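Local coordinates for protein kallistatin (Homo sapiens, PDB 6F4V) that inhibits the serine protease tissue kallikrein by forming a stable equimolar complex with it as its own reactive site is cleaved, at residues F16-A21 and K239-E244; H101-L106 and G304-Q309; V282-L287 and A313-H318. One frame throughout, in Å; residues are numbered along the deposited sequence.

Interaction 1: F16-A21 and K239-E244; sequences FYYLIA and KMREIE
Tyr17 and Glu244 carry the polar heart of this contact between helix 6-23 and the short helix 240-244 of the serpin fold, whose segments run roughly antiparallel, 11.5 Å apart at their axes. In Tyr17, CG stands anti to the backbone N (chi1 -179°), and the hydroxyl donates to Glu244 OE2 across 2.5 Å. The oxygen is met on its anti side, and the two side chains cross at about a right angle. Glutamate has the reach for this: its chain runs extended beyond CG, bringing the carboxylate to the facing helix. Ala21, which has no more than a CB, lets the carboxylate come close: CB is 3.5 Å from Glu244 OE2. The other oxygen, OE1, takes Arg241 NH1 at 3.1 Å from above the carboxylate plane. A water donates to both Glu244 OE1 and Ala21 O, 2.7 Å from each. Arg241 is bent at chi2 and chi3, and its NH2 lies 3.6 Å from Tyr18 OH. Both of those groups find their stronger partner in Glu245, by salt bridge and hydrogen bond respectively. The edge of the Tyr18 ring meets Glu244 O. A basic side chain of another protein chain forms a salt bridge with Glu244 OE2, so this buried carboxylate is gripped at both oxygens, and its negative charge is probably compensated by the two positive neighbours and the tyrosine hydroxyl.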
# COMPACT_ATOMS: atom_id res chain seq x y z
N PHE A 16 1.86 8.78 5.40
CA PHE A 16 2.10 8.86 3.97
C PHE A 16 0.86 9.41 3.26
O PHE A 16 0.95 10.32 2.43
CB PHE A 16 2.52 7.51 3.38
CG PHE A 16 3.00 7.58 1.97
CD1 PHE A 16 2.11 7.52 0.89
CD2 PHE A 16 4.34 7.66 1.68
CE1 PHE A 16 2.54 7.59 -0.41
CE2 PHE A 16 4.80 7.71 0.37
CZ PHE A 16 3.89 7.67 -0.69
N TYR A 17 -0.29 8.84 3.58
CA TYR A 17 -1.58 9.29 3.00
C TYR A 17 -1.74 10.80 3.23
O TYR A 17 -2.08 11.57 2.33
CB TYR A 17 -2.77 8.51 3.57
CG TYR A 17 -4.03 8.99 2.92
CD1 TYR A 17 -4.43 8.51 1.70
CD2 TYR A 17 -4.73 10.06 3.46
CE1 TYR A 17 -5.54 9.04 1.05
CE2 TYR A 17 -5.81 10.64 2.80
CZ TYR A 17 -6.23 10.13 1.60
OH TYR A 17 -7.31 10.73 0.95
N TYR A 18 -1.56 11.20 4.47
CA TYR A 18 -1.80 12.61 4.83
C TYR A 18 -0.93 13.57 4.00
O TYR A 18 -1.40 14.60 3.54
CB TYR A 18 -1.58 12.85 6.29
CG TYR A 18 -1.95 14.26 6.71
CD1 TYR A 18 -3.27 14.56 7.05
CD2 TYR A 18 -1.01 15.28 6.76
CE1 TYR A 18 -3.63 15.85 7.45
CE2 TYR A 18 -1.36 16.58 7.15
CZ TYR A 18 -2.68 16.84 7.50
OH TYR A 18 -3.09 18.11 7.90
N LEU A 19 0.33 13.21 3.82
CA LEU A 19 1.28 14.02 3.05
C LEU A 19 0.80 14.14 1.59
O LEU A 19 0.71 15.25 1.05
CB LEU A 19 2.69 13.44 3.12
CG LEU A 19 3.81 14.16 2.30
CD1 LEU A 19 5.19 13.77 2.77
CD2 LEU A 19 3.77 13.82 0.83
N ILE A 20 0.43 13.01 0.98
CA ILE A 20 -0.02 13.03 -0.41
C ILE A 20 -1.29 13.85 -0.56
O ILE A 20 -1.42 14.67 -1.47
CB ILE A 20 -0.33 11.60 -0.97
CG1 ILE A 20 0.89 10.67 -0.84
CG2 ILE A 20 -0.77 11.66 -2.44
CD1 ILE A 20 2.15 11.16 -1.52
N ALA A 21 -2.24 13.60 0.33
CA ALA A 21 -3.54 14.27 0.27
C ALA A 21 -3.42 15.78 0.47
O ALA A 21 -4.18 16.55 -0.09
CB ALA A 21 -4.48 13.70 1.30
N LYS A 239 -16.73 17.54 2.45
CA LYS A 239 -16.15 17.36 3.78
C LYS A 239 -14.96 16.39 3.76
O LYS A 239 -14.49 15.98 4.82
CB LYS A 239 -17.23 16.91 4.77
CG LYS A 239 -18.39 17.92 4.94
CD LYS A 239 -17.90 19.20 5.64
CE LYS A 239 -19.03 20.21 5.84
NZ LYS A 239 -19.81 19.84 7.06
N MET A 240 -14.43 16.11 2.57
CA MET A 240 -13.31 15.19 2.44
C MET A 240 -12.15 15.64 3.29
O MET A 240 -11.56 14.84 4.02
CB MET A 240 -12.85 15.06 0.97
CG MET A 240 -11.61 14.18 0.78
SD MET A 240 -11.79 12.49 1.39
CE MET A 240 -12.77 11.74 0.07
N ARG A 241 -11.79 16.94 3.21
CA ARG A 241 -10.66 17.42 4.00
C ARG A 241 -10.83 17.24 5.50
O ARG A 241 -9.86 16.91 6.19
CB ARG A 241 -10.27 18.88 3.71
CG ARG A 241 -9.33 19.05 2.52
CD ARG A 241 -8.03 18.25 2.65
NE ARG A 241 -7.14 18.70 3.73
CZ ARG A 241 -6.10 18.01 4.20
NH1 ARG A 241 -5.82 16.79 3.74
NH2 ARG A 241 -5.34 18.54 5.16
N GLU A 242 -12.05 17.44 5.99
CA GLU A 242 -12.33 17.29 7.42
C GLU A 242 -12.07 15.85 7.92
O GLU A 242 -11.57 15.60 9.04
CB GLU A 242 -13.77 17.66 7.76
CG GLU A 242 -14.11 19.11 7.38
CD GLU A 242 -15.20 19.74 8.24
OE1 GLU A 242 -15.40 20.97 8.08
OE2 GLU A 242 -15.84 19.04 9.09
N ILE A 243 -12.39 14.88 7.07
CA ILE A 243 -12.15 13.50 7.42
C ILE A 243 -10.67 13.16 7.31
O ILE A 243 -10.09 12.48 8.18
CB ILE A 243 -13.01 12.57 6.54
CG1 ILE A 243 -14.51 12.89 6.70
CG2 ILE A 243 -12.72 11.14 6.88
CD1 ILE A 243 -15.01 12.91 8.12
N GLU A 244 -10.02 13.68 6.27
CA GLU A 244 -8.58 13.45 6.11
C GLU A 244 -7.77 13.97 7.32
O GLU A 244 -6.79 13.33 7.72
CB GLU A 244 -8.09 14.06 4.80
CG GLU A 244 -8.58 13.31 3.57
CD GLU A 244 -8.10 13.91 2.25
OE1 GLU A 244 -7.89 15.13 2.19
OE2 GLU A 244 -7.94 13.18 1.26
O HOH W 1 -6.88 16.26 -0.02

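Interaction 2: H101-L106 and G304-Q309; sequences HNLKFL and GITKQQ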
# COMPACT_ATOMS: atom_id res chain seq x y z
N HIS A 101 26.32 -7.76 -11.68
CA HIS A 101 27.24 -8.87 -12.01
C HIS A 101 28.68 -8.68 -11.49
O HIS A 101 29.34 -9.67 -11.21
CB HIS A 101 27.31 -9.11 -13.54
CG HIS A 101 26.29 -10.08 -14.06
ND1 HIS A 101 25.45 -9.78 -15.12
CD2 HIS A 101 25.99 -11.35 -13.69
CE1 HIS A 101 24.67 -10.82 -15.37
NE2 HIS A 101 24.97 -11.78 -14.51
N ASN A 102 29.16 -7.45 -11.39
CA ASN A 102 30.55 -7.17 -11.00
C ASN A 102 30.84 -7.28 -9.51
O ASN A 102 31.79 -7.94 -9.10
CB ASN A 102 30.95 -5.74 -11.44
CG ASN A 102 31.02 -5.58 -12.94
OD1 ASN A 102 31.45 -6.49 -13.65
ND2 ASN A 102 30.58 -4.43 -13.44
N LEU A 103 30.00 -6.60 -8.74
CA LEU A 103 30.32 -6.18 -7.38
C LEU A 103 30.24 -7.33 -6.37
O LEU A 103 29.44 -8.27 -6.53
CB LEU A 103 29.36 -5.06 -7.00
CG LEU A 103 29.58 -4.20 -5.75
CD1 LEU A 103 30.67 -3.17 -6.01
CD2 LEU A 103 28.28 -3.51 -5.36
N LYS A 104 31.07 -7.26 -5.33
CA LYS A 104 31.04 -8.24 -4.23
C LYS A 104 30.10 -7.70 -3.16
O LYS A 104 30.40 -6.69 -2.49
CB LYS A 104 32.45 -8.46 -3.66
CG LYS A 104 32.55 -9.56 -2.60
CD LYS A 104 31.94 -10.88 -3.06
CE LYS A 104 32.55 -12.09 -2.35
NZ LYS A 104 32.13 -12.18 -0.93
N PHE A 105 28.96 -8.36 -3.00
CA PHE A 105 27.99 -7.99 -1.96
C PHE A 105 28.31 -8.75 -0.69
O PHE A 105 28.81 -9.88 -0.75
CB PHE A 105 26.57 -8.28 -2.42
CG PHE A 105 26.12 -7.37 -3.53
CD1 PHE A 105 26.37 -7.70 -4.86
CD2 PHE A 105 25.49 -6.16 -3.24
CE1 PHE A 105 25.97 -6.85 -5.88
CE2 PHE A 105 25.09 -5.31 -4.26
CZ PHE A 105 25.33 -5.65 -5.58
N LEU A 106 28.05 -8.11 0.45
CA LEU A 106 28.32 -8.73 1.73
C LEU A 106 27.34 -9.86 1.95
O LEU A 106 26.13 -9.66 1.81
CB LEU A 106 28.26 -7.71 2.87
CG LEU A 106 29.42 -6.72 2.89
CD1 LEU A 106 29.11 -5.56 3.82
CD2 LEU A 106 30.73 -7.38 3.28
N GLY A 304 26.65 -1.70 4.80
CA GLY A 304 26.27 -3.10 5.03
C GLY A 304 25.97 -3.86 3.77
O GLY A 304 25.69 -5.06 3.84
N ILE A 305 25.97 -3.20 2.62
CA ILE A 305 25.65 -3.86 1.36
C ILE A 305 26.91 -4.37 0.68
O ILE A 305 26.93 -5.49 0.16
CB ILE A 305 24.81 -2.92 0.45
CG1 ILE A 305 23.46 -2.64 1.12
CG2 ILE A 305 24.56 -3.52 -0.91
CD1 ILE A 305 22.76 -1.40 0.60
N THR A 306 27.95 -3.54 0.70
CA THR A 306 29.27 -3.87 0.17
C THR A 306 30.33 -3.00 0.87
O THR A 306 30.04 -1.89 1.36
CB THR A 306 29.33 -3.62 -1.35
OG1 THR A 306 30.62 -4.00 -1.88
CG2 THR A 306 29.08 -2.17 -1.66
N LYS A 307 31.57 -3.49 0.91
CA LYS A 307 32.72 -2.66 1.31
C LYS A 307 33.49 -2.11 0.10
O LYS A 307 34.41 -1.30 0.26
CB LYS A 307 33.64 -3.46 2.23
CG LYS A 307 33.02 -3.82 3.58
CD LYS A 307 33.68 -5.04 4.22
CE LYS A 307 33.05 -5.39 5.56
NZ LYS A 307 33.83 -6.42 6.30
N GLN A 308 33.10 -2.54 -1.10
CA GLN A 308 33.86 -2.32 -2.33
C GLN A 308 33.71 -0.91 -2.92
O GLN A 308 34.62 -0.43 -3.61
CB GLN A 308 33.48 -3.38 -3.37
CG GLN A 308 34.40 -3.41 -4.59
CD GLN A 308 33.97 -4.44 -5.64
OE1 GLN A 308 33.58 -5.57 -5.32
NE2 GLN A 308 34.06 -4.04 -6.90
N GLN A 309 32.57 -0.27 -2.67
CA GLN A 309 32.31 1.11 -3.09
C GLN A 309 31.52 1.82 -2.00
O GLN A 309 30.85 1.17 -1.17
CB GLN A 309 31.47 1.14 -4.38
CG GLN A 309 32.09 0.50 -5.62
CD GLN A 309 33.20 1.33 -6.27
OE1 GLN A 309 33.51 2.45 -5.85
NE2 GLN A 309 33.81 0.76 -7.30
O HOH W 2 32.05 -5.97 -0.20
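A loop-to-loop contact of the serpin fold, pinned by Thr306 on Lys104, joins residues 101-106, which link strand 89-100 to helix 107-117, with residues 304-309, which lead towards strand 312-324. At its centre is an ST turn. Thr306 OG1 accepts from Gln308 N, two residues on, while donating to Lys104 O at 2.8 Å. Threonine suits the place because its hydroxyl, anti to the backbone N (chi1 -178°), does both while its methyl CG2 packs on Leu103 CD2, the two side chains meeting tip to tip. Lys104 O also accepts from a water that accepts from Lys307 N. The turn sets Gln308 beside the other loop, where its extended chain slides past Leu103 in the opposite direction and OE1 takes Lys104 N at 3.0 Å, the donor standing above the carbonyl plane. Leu103 packs on the carboxamide of Gln308, with CD1 3.6 Å from CD. On the buried side Phe105 and Ile305 lie side by side, and both rest on Met161 of strand 159-172. Leu106 CD1 lies 3.5 Å from Gly304 O, and its CD2 meets CD and CE of Lys307, the two side chains crossing at about a right angle. Leu106 N donates to Ile305 O at 2.9 Å in a nearly straight bond (173°), and in the ring plane of Phe105 the edge atom CD2 touches Ile305 CG2 at 3.6 Å.

Interaction 3: V282-L287 and A313-H318; sequences VLDQIL and ASKSFH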
# COMPACT_ATOMS: atom_id res chain seq x y z
N VAL A 282 7.07 9.05 -6.61
CA VAL A 282 8.52 9.12 -6.60
C VAL A 282 8.95 9.26 -5.14
O VAL A 282 8.99 10.37 -4.56
CB VAL A 282 9.03 10.29 -7.48
CG1 VAL A 282 10.54 10.25 -7.56
CG2 VAL A 282 8.44 10.19 -8.87
N LEU A 283 9.23 8.12 -4.52
CA LEU A 283 9.49 8.09 -3.09
C LEU A 283 10.74 8.87 -2.68
O LEU A 283 10.77 9.45 -1.60
CB LEU A 283 9.59 6.66 -2.60
CG LEU A 283 8.34 5.79 -2.76
CD1 LEU A 283 8.57 4.43 -2.13
CD2 LEU A 283 7.08 6.43 -2.19
N ASP A 284 11.75 8.89 -3.55
CA ASP A 284 12.97 9.68 -3.25
C ASP A 284 12.68 11.17 -3.15
O ASP A 284 13.42 11.86 -2.45
CB ASP A 284 14.11 9.42 -4.25
CG ASP A 284 13.70 9.64 -5.65
OD1 ASP A 284 13.15 8.70 -6.25
OD2 ASP A 284 13.87 10.80 -6.13
N GLN A 285 11.59 11.63 -3.78
CA GLN A 285 11.13 13.02 -3.67
C GLN A 285 10.17 13.26 -2.51
O GLN A 285 10.13 14.37 -1.97
CB GLN A 285 10.54 13.51 -5.01
CG GLN A 285 11.61 13.63 -6.10
CD GLN A 285 11.03 13.89 -7.50
OE1 GLN A 285 9.83 13.95 -7.67
NE2 GLN A 285 11.92 14.02 -8.50
N ILE A 286 9.45 12.23 -2.07
CA ILE A 286 8.45 12.34 -1.00
C ILE A 286 8.97 12.02 0.40
O ILE A 286 8.73 12.78 1.33
CB ILE A 286 7.25 11.40 -1.31
CG1 ILE A 286 6.51 11.85 -2.58
CG2 ILE A 286 6.26 11.31 -0.14
CD1 ILE A 286 5.68 10.74 -3.22
N LEU A 287 9.69 10.92 0.54
CA LEU A 287 10.07 10.43 1.85
C LEU A 287 10.99 11.30 2.67
O LEU A 287 10.94 11.21 3.88
CB LEU A 287 10.63 9.01 1.77
CG LEU A 287 9.65 7.91 1.36
CD1 LEU A 287 10.38 6.59 1.38
CD2 LEU A 287 8.39 7.83 2.18
N ALA A 313 21.79 6.37 -2.05
CA ALA A 313 20.46 6.20 -2.60
C ALA A 313 20.35 6.84 -3.97
O ALA A 313 20.90 7.91 -4.18
CB ALA A 313 19.42 6.81 -1.67
N SER A 314 19.67 6.17 -4.89
CA SER A 314 19.30 6.72 -6.18
C SER A 314 17.75 6.82 -6.19
O SER A 314 17.17 7.30 -5.22
CB SER A 314 19.90 5.90 -7.33
OG SER A 314 19.82 6.64 -8.55
N LYS A 315 17.09 6.42 -7.27
CA LYS A 315 15.65 6.62 -7.39
C LYS A 315 14.89 5.53 -6.64
O LYS A 315 15.36 4.39 -6.54
CB LYS A 315 15.23 6.60 -8.87
CG LYS A 315 15.78 7.72 -9.76
CD LYS A 315 15.47 9.14 -9.27
CE LYS A 315 14.02 9.51 -9.52
NZ LYS A 315 13.68 10.84 -8.95
N SER A 316 13.70 5.88 -6.17
CA SER A 316 12.77 4.94 -5.52
C SER A 316 11.34 5.23 -5.97
O SER A 316 10.85 6.36 -5.81
CB SER A 316 12.86 5.01 -3.98
OG SER A 316 11.94 4.12 -3.33
N PHE A 317 10.69 4.21 -6.55
CA PHE A 317 9.34 4.38 -7.10
C PHE A 317 8.34 3.51 -6.37
O PHE A 317 8.70 2.47 -5.81
CB PHE A 317 9.32 4.05 -8.59
CG PHE A 317 10.26 4.90 -9.39
CD1 PHE A 317 9.94 6.25 -9.66
CD2 PHE A 317 11.48 4.40 -9.82
CE1 PHE A 317 10.80 7.05 -10.40
CE2 PHE A 317 12.36 5.22 -10.54
CZ PHE A 317 12.02 6.53 -10.83
N HIS A 318 7.10 3.95 -6.36
CA HIS A 318 5.99 3.13 -5.89
C HIS A 318 4.81 3.30 -6.85
O HIS A 318 4.45 4.42 -7.18
CB HIS A 318 5.55 3.54 -4.48
CG HIS A 318 4.47 2.66 -3.93
ND1 HIS A 318 4.74 1.42 -3.41
CD2 HIS A 318 3.13 2.84 -3.84
CE1 HIS A 318 3.60 0.86 -3.03
NE2 HIS A 318 2.61 1.70 -3.29
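Leu283 and Asp284, at the start of helix 283-286, settle on Ser316 just where strand 269-282 leaves the main serpin sheet, Val282 and Phe317 forming an antiparallel non-hydrogen-bonded pair. The tight side is buried and largely a leucine set against a serine and the CB of a histidine. Small serine lets Leu283 CB come close, 3.5 Å from Ser316 OG, and Leu283 CD1 reaches His318 CB at 3.9 Å, under cover of Tyr40 and Phe16. The serine hydroxyl is bonded to Tyr40 and Ser336 O; His318 turns its ring away to Thr335 and Ser32, consistent with the shutter region described in other serpins. Leu283 N gives Ser316 O only a weak, bent bond. The side nearer solvent is less closely packed but held by polar bonds, one of them a salt bridge. Asp284 places CG between its backbone N and carbonyl carbon (chi1 55°), and OD2 takes Lys315 NZ on its syn side at 2.8 Å. The lysine, bent at chi2 and chi3, has NZ 3.5 Å from Val282 CG1, with exposed Gln285 nearby. An alanine at Asp284 would probably leave Lys315 NZ without this mate and Ser316 N without its acceptor. That second bond is nearly straight (170°): Ser316 N donates to the anti side of Asp284 OD1 at 2.9 Å.

Interactions 1 and 3 are neighbours joined through helix 6-23: while Tyr17, Tyr18 and Ala21 face helix 240-244, Phe16 packs on Leu283 and Ile286, and Leu19 on Ile286. Interaction 2 lies far off, its centre about 41 Å from that of interaction 1 and on the opposite side of the chain's centre, yet its segment 304-309 runs on towards the strand used by interaction 3. Chemistry follows place. Interaction 1, the most buried, joins two helices through a carboxylate network; interaction 3 sets a short helix on the sheet, pairing a leucine core with a salt bridge toward solvent; interaction 2, between irregular loops at the periphery, relies on side-chain-to-backbone bonds, one backbone bond, an ST turn and leucine packing.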